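PDB 2J8W: cytochrome c' from Rubrivivax gelatinosus, which binds a covalently attached high-spin heme c with no sixth ligand and probably takes part in electron transfer, though its exact function is not known. Local coordinates for residues T17-H22 against S49-L54. Numbering follows the deposited sequence.
Sequences TLIANH and STLSKL. With HEC (heme c), chain C.
Leu51 of helix 38-52 packs against Leu18 and Ile19 of helix 5-30, and the contact is apolar and buried. The side chains of Ile19 and Leu51 run side by side but head opposite ways, with Ile19 CG1 3.5 Å from Leu51 CB. Ile19 CD1 lies against the backbone, 3.6 Å from Leu51 O, and also touches Ser52 CA. Leu18 meets the branched end of Leu51. It lies roughly perpendicular to Leu51, and Leu18 CB is 3.8 Å from Leu51 CD1.

Ile19 also faces the heme. Its CG2 is anti to the backbone N and sits 3.7 Å from HEC CBB. CG1 lies anti to the carbonyl carbon (chi1 -70°), and the extended chi2 (165°) carries CD1 to helix 38-52. One branch thus serves the heme and the other the helix. Cutting this side chain back to an alanine is likely to leave Leu51 CB and HEC CBB without the neighbour they share and to open a gap between helix and heme. Ala20 adds its CB, 3.8 Å from HEC CMA.

The polar groups find partners off the contact. Ser52 OG donates to Ser49 O at 2.8 Å, from 26° out of the carbonyl plane, so the buried hydroxyl is satisfied inside 49-54. His22 ND1 bonds Asn44 OD1, and His22 NE2 bonds Tyr11 OH of the second subunit. Leu18 packs on Leu18 of that subunit, so the contact lies between the dimer interface and the heme.

The arrangement is typical of the four-helix bundle of cytochromes c', where apolar residues of neighbouring helices fill the interior and line the heme pocket.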
ATOM      1  N   THR A  17      -1.686   6.489   3.563  1.00 11.86           N
ATOM      2  CA  THR A  17      -0.787   6.259   4.697  1.00 12.08           C
ATOM      3  C   THR A  17       0.551   5.671   4.247  1.00 11.56           C
ATOM      4  O   THR A  17       1.605   6.124   4.648  1.00 11.72           O
ATOM      5  CB  THR A  17      -1.446   5.362   5.738  1.00 12.52           C
ATOM      6  OG1 THR A  17      -2.529   6.076   6.334  1.00 14.53           O
ATOM      7  CG2 THR A  17      -0.511   4.881   6.820  1.00 14.71           C
ATOM      8  N   LEU A  18       0.505   4.673   3.362  1.00 11.17           N
ATOM      9  CA  LEU A  18       1.762   4.086   2.881  1.00 10.55           C
ATOM     10  C   LEU A  18       2.556   5.079   2.048  1.00 10.62           C
ATOM     11  O   LEU A  18       3.790   5.159   2.177  1.00 11.08           O
ATOM     12  CB  LEU A  18       1.479   2.813   2.099  1.00 11.76           C
ATOM     13  CG  LEU A  18       0.808   1.664   2.862  1.00 13.23           C
ATOM     14  CD1 LEU A  18       0.812   0.434   1.973  1.00 17.13           C
ATOM     15  CD2 LEU A  18       1.427   1.274   4.134  1.00 15.75           C
ATOM     16  N   ILE A  19       1.877   5.860   1.205  1.00 10.88           N
ATOM     17  CA  ILE A  19       2.542   6.885   0.421  1.00 11.50           C
ATOM     18  C   ILE A  19       3.233   7.872   1.344  1.00 11.26           C
ATOM     19  O   ILE A  19       4.411   8.218   1.134  1.00 11.71           O
ATOM     20  CB  ILE A  19       1.527   7.610  -0.495  1.00 11.97           C
ATOM     21  CG1 ILE A  19       1.047   6.681  -1.608  1.00 11.84           C
ATOM     22  CG2 ILE A  19       2.122   8.923  -1.050  1.00 13.20           C
ATOM     23  CD1 ILE A  19      -0.202   7.193  -2.323  1.00 13.37           C
ATOM     24  N   ALA A  20       2.512   8.345   2.369  1.00 12.10           N
ATOM     25  CA  ALA A  20       3.111   9.335   3.256  1.00 11.83           C
ATOM     26  C   ALA A  20       4.340   8.781   3.956  1.00 11.78           C
ATOM     27  O   ALA A  20       5.343   9.488   4.113  1.00 11.63           O
ATOM     28  CB  ALA A  20       2.068   9.792   4.282  1.00 13.93           C
ATOM     29  N   ASN A  21       4.285   7.522   4.376  1.00 11.48           N
ATOM     30  CA  ASN A  21       5.428   6.969   5.089  1.00 11.04           C
ATOM     31  C   ASN A  21       6.656   6.870   4.172  1.00 10.88           C
ATOM     32  O   ASN A  21       7.753   7.327   4.509  1.00 11.61           O
ATOM     33  CB  ASN A  21       5.088   5.625   5.679  1.00 11.62           C
ATOM     34  CG  ASN A  21       6.192   5.091   6.477  1.00 13.98           C
ATOM     35  OD1 ASN A  21       7.138   4.536   5.949  1.00 16.21           O
ATOM     36  ND2 ASN A  21       6.130   5.328   7.797  1.00 19.56           N
ATOM     37  N   HIS A  22       6.494   6.311   2.990  1.00 10.62           N
ATOM     38  CA  HIS A  22       7.644   6.142   2.109  1.00 10.43           C
ATOM     39  C   HIS A  22       8.114   7.453   1.509  1.00  9.69           C
ATOM     40  O   HIS A  22       9.322   7.667   1.384  1.00 10.93           O
ATOM     41  CB  HIS A  22       7.323   5.053   1.069  1.00 10.70           C
ATOM     42  CG  HIS A  22       7.299   3.706   1.684  1.00 10.53           C
ATOM     43  ND1 HIS A  22       8.465   3.022   1.979  1.00 11.54           N
ATOM     44  CD2 HIS A  22       6.297   2.982   2.225  1.00 11.00           C
ATOM     45  CE1 HIS A  22       8.149   1.908   2.633  1.00 12.01           C
ATOM     46  NE2 HIS A  22       6.839   1.855   2.786  1.00 11.18           N
ATOM     47  N   SER A  49       5.900   5.703  -6.233  1.00 12.47           N
ATOM     48  CA  SER A  49       5.363   5.714  -7.583  1.00 12.96           C
ATOM     49  C   SER A  49       4.295   4.649  -7.786  1.00 12.37           C
ATOM     50  O   SER A  49       3.206   4.924  -8.290  1.00 14.49           O
ATOM     51  CB  SER A  49       6.499   5.548  -8.587  1.00 13.93           C
ATOM     52  OG  SER A  49       5.973   5.640  -9.904  1.00 16.67           O
ATOM     53  N   THR A  50       4.591   3.429  -7.394  1.00 12.77           N
ATOM     54  CA  THR A  50       3.603   2.347  -7.472  1.00 13.81           C
ATOM     55  C   THR A  50       2.330   2.692  -6.690  1.00 13.77           C
ATOM     56  O   THR A  50       1.202   2.567  -7.183  1.00 15.55           O
ATOM     57  CB  THR A  50       4.240   1.062  -6.982  1.00 14.02           C
ATOM     58  OG1 THR A  50       5.311   0.735  -7.879  1.00 15.81           O
ATOM     59  CG2 THR A  50       3.249  -0.115  -6.871  1.00 16.16           C
ATOM     60  N   LEU A  51       2.514   3.092  -5.446  1.00 12.34           N
ATOM     61  CA  LEU A  51       1.361   3.385  -4.594  1.00 13.12           C
ATOM     62  C   LEU A  51       0.548   4.570  -5.065  1.00 12.79           C
ATOM     63  O   LEU A  51      -0.670   4.618  -4.848  1.00 13.17           O
ATOM     64  CB  LEU A  51       1.835   3.616  -3.155  1.00 13.39           C
ATOM     65  CG  LEU A  51       2.449   2.443  -2.389  1.00 14.45           C
ATOM     66  CD1 LEU A  51       3.263   2.948  -1.208  1.00 15.50           C
ATOM     67  CD2 LEU A  51       1.380   1.466  -1.952  1.00 18.11           C
ATOM     68  N   SER A  52       1.206   5.531  -5.697  1.00 13.29           N
ATOM     69  CA  SER A  52       0.561   6.780  -6.084  1.00 13.63           C
ATOM     70  C   SER A  52      -0.540   6.557  -7.070  1.00 14.35           C
ATOM     71  O   SER A  52      -1.396   7.424  -7.210  1.00 15.53           O
ATOM     72  CB  SER A  52       1.523   7.769  -6.696  1.00 15.12           C
ATOM     73  OG  SER A  52       1.943   7.357  -7.983  1.00 17.66           O
ATOM     74  N   LYS A  53      -0.503   5.407  -7.758  1.00 15.21           N
ATOM     75  CA  LYS A  53      -1.489   5.057  -8.791  1.00 17.60           C
ATOM     76  C   LYS A  53      -2.750   4.424  -8.213  1.00 16.39           C
ATOM     77  O   LYS A  53      -3.667   4.073  -8.962  1.00 17.49           O
ATOM     78  CB  LYS A  53      -0.839   4.109  -9.822  1.00 18.66           C
ATOM     79  CG  LYS A  53       0.375   4.793 -10.506  1.00 21.46           C
ATOM     80  CD  LYS A  53       1.227   3.905 -11.311  1.00 24.12           C
ATOM     81  CE  LYS A  53       2.274   4.712 -12.019  1.00 27.17           C
ATOM     82  NZ  LYS A  53       3.172   3.808 -12.775  1.00 33.13           N
ATOM     83  N   LEU A  54      -2.774   4.221  -6.903  1.00 14.01           N
ATOM     84  CA  LEU A  54      -3.868   3.505  -6.260  1.00 13.13           C
ATOM     85  C   LEU A  54      -5.002   4.378  -5.650  1.00 12.93           C
ATOM     86  O   LEU A  54      -6.158   4.085  -5.895  1.00 13.73           O
ATOM     87  CB  LEU A  54      -3.325   2.550  -5.183  1.00 13.30           C
ATOM     88  CG  LEU A  54      -2.219   1.591  -5.631  1.00 13.60           C
ATOM     89  CD1 LEU A  54      -1.863   0.649  -4.523  1.00 14.89           C
ATOM     90  CD2 LEU A  54      -2.708   0.840  -6.923  1.00 16.86           C
TER
HETATM   91 FE   HEC C1129      -3.700  12.882   0.617  1.00 14.80          FE
HETATM   92  CHA HEC C1129      -5.849  11.570   2.952  1.00 14.88           C
HETATM   93  CHB HEC C1129      -1.067  11.922   2.494  1.00 14.18           C
HETATM   94  CHC HEC C1129      -1.578  13.446  -2.034  1.00 15.21           C
HETATM   95  CHD HEC C1129      -6.357  13.728  -1.358  1.00 15.48           C
HETATM   96  NA  HEC C1129      -3.511  11.909   2.363  1.00 14.54           N
HETATM   97  C1A HEC C1129      -4.504  11.490   3.233  1.00 13.80           C
HETATM   98  C2A HEC C1129      -3.924  10.957   4.436  1.00 14.33           C
HETATM   99  C3A HEC C1129      -2.588  11.056   4.311  1.00 13.48           C
HETATM  100  C4A HEC C1129      -2.318  11.635   3.008  1.00 14.09           C
HETATM  101  CMA HEC C1129      -1.499  10.597   5.282  1.00 15.56           C
HETATM  102  CAA HEC C1129      -4.704  10.408   5.627  1.00 15.49           C
HETATM  103  CBA HEC C1129      -5.018   8.941   5.463  1.00 17.52           C
HETATM  104  CGA HEC C1129      -5.667   8.434   6.789  0.50 16.25           C
HETATM  105  O1A HEC C1129      -5.660   9.128   7.853  0.50 18.62           O
HETATM  106  O2A HEC C1129      -6.253   7.310   6.877  0.50 15.58           O
HETATM  107  NB  HEC C1129      -1.685  12.667   0.250  1.00 13.68           N
HETATM  108  C1B HEC C1129      -0.793  12.399   1.239  1.00 13.24           C
HETATM  109  C2B HEC C1129       0.535  12.612   0.718  1.00 13.93           C
HETATM  110  C3B HEC C1129       0.403  13.020  -0.550  1.00 12.97           C
HETATM  111  C4B HEC C1129      -1.005  13.056  -0.869  1.00 13.79           C
HETATM  112  CMB HEC C1129       1.853  12.451   1.492  1.00 15.54           C
HETATM  113  CAB HEC C1129       1.495  13.356  -1.552  1.00 14.54           C
HETATM  114  CBB HEC C1129       2.642  12.514  -1.664  1.00 14.82           C
HETATM  115  NC  HEC C1129      -3.920  13.408  -1.279  1.00 14.22           N
HETATM  116  C1C HEC C1129      -2.930  13.651  -2.221  1.00 14.76           C
HETATM  117  C2C HEC C1129      -3.473  14.207  -3.436  1.00 15.16           C
HETATM  118  C3C HEC C1129      -4.816  14.276  -3.260  1.00 15.47           C
HETATM  119  C4C HEC C1129      -5.111  13.814  -1.907  1.00 15.24           C
HETATM  120  CMC HEC C1129      -2.648  14.573  -4.670  1.00 16.67           C
HETATM  121  CAC HEC C1129      -5.903  14.781  -4.262  1.00 16.66           C
HETATM  122  CBC HEC C1129      -5.650  14.782  -5.624  1.00 16.11           C
HETATM  123  ND  HEC C1129      -5.740  12.672   0.762  1.00 15.42           N
HETATM  124  C1D HEC C1129      -6.659  13.170  -0.164  1.00 14.85           C
HETATM  125  C2D HEC C1129      -7.998  12.981   0.346  1.00 15.45           C
HETATM  126  C3D HEC C1129      -7.847  12.319   1.630  1.00 16.09           C
HETATM  127  C4D HEC C1129      -6.417  12.142   1.847  1.00 14.57           C
HETATM  128  CMD HEC C1129      -9.290  13.392  -0.330  1.00 17.56           C
HETATM  129  CAD HEC C1129      -8.936  11.836   2.544  1.00 16.26           C
HETATM  130  CBD HEC C1129      -9.238  10.363   2.216  1.00 15.37           C
HETATM  131  CGD HEC C1129     -10.396   9.875   3.074  1.00 15.24           C
HETATM  132  O1D HEC C1129     -11.306   9.228   2.506  1.00 17.00           O
HETATM  133  O2D HEC C1129     -10.384  10.081   4.341  1.00 16.44           O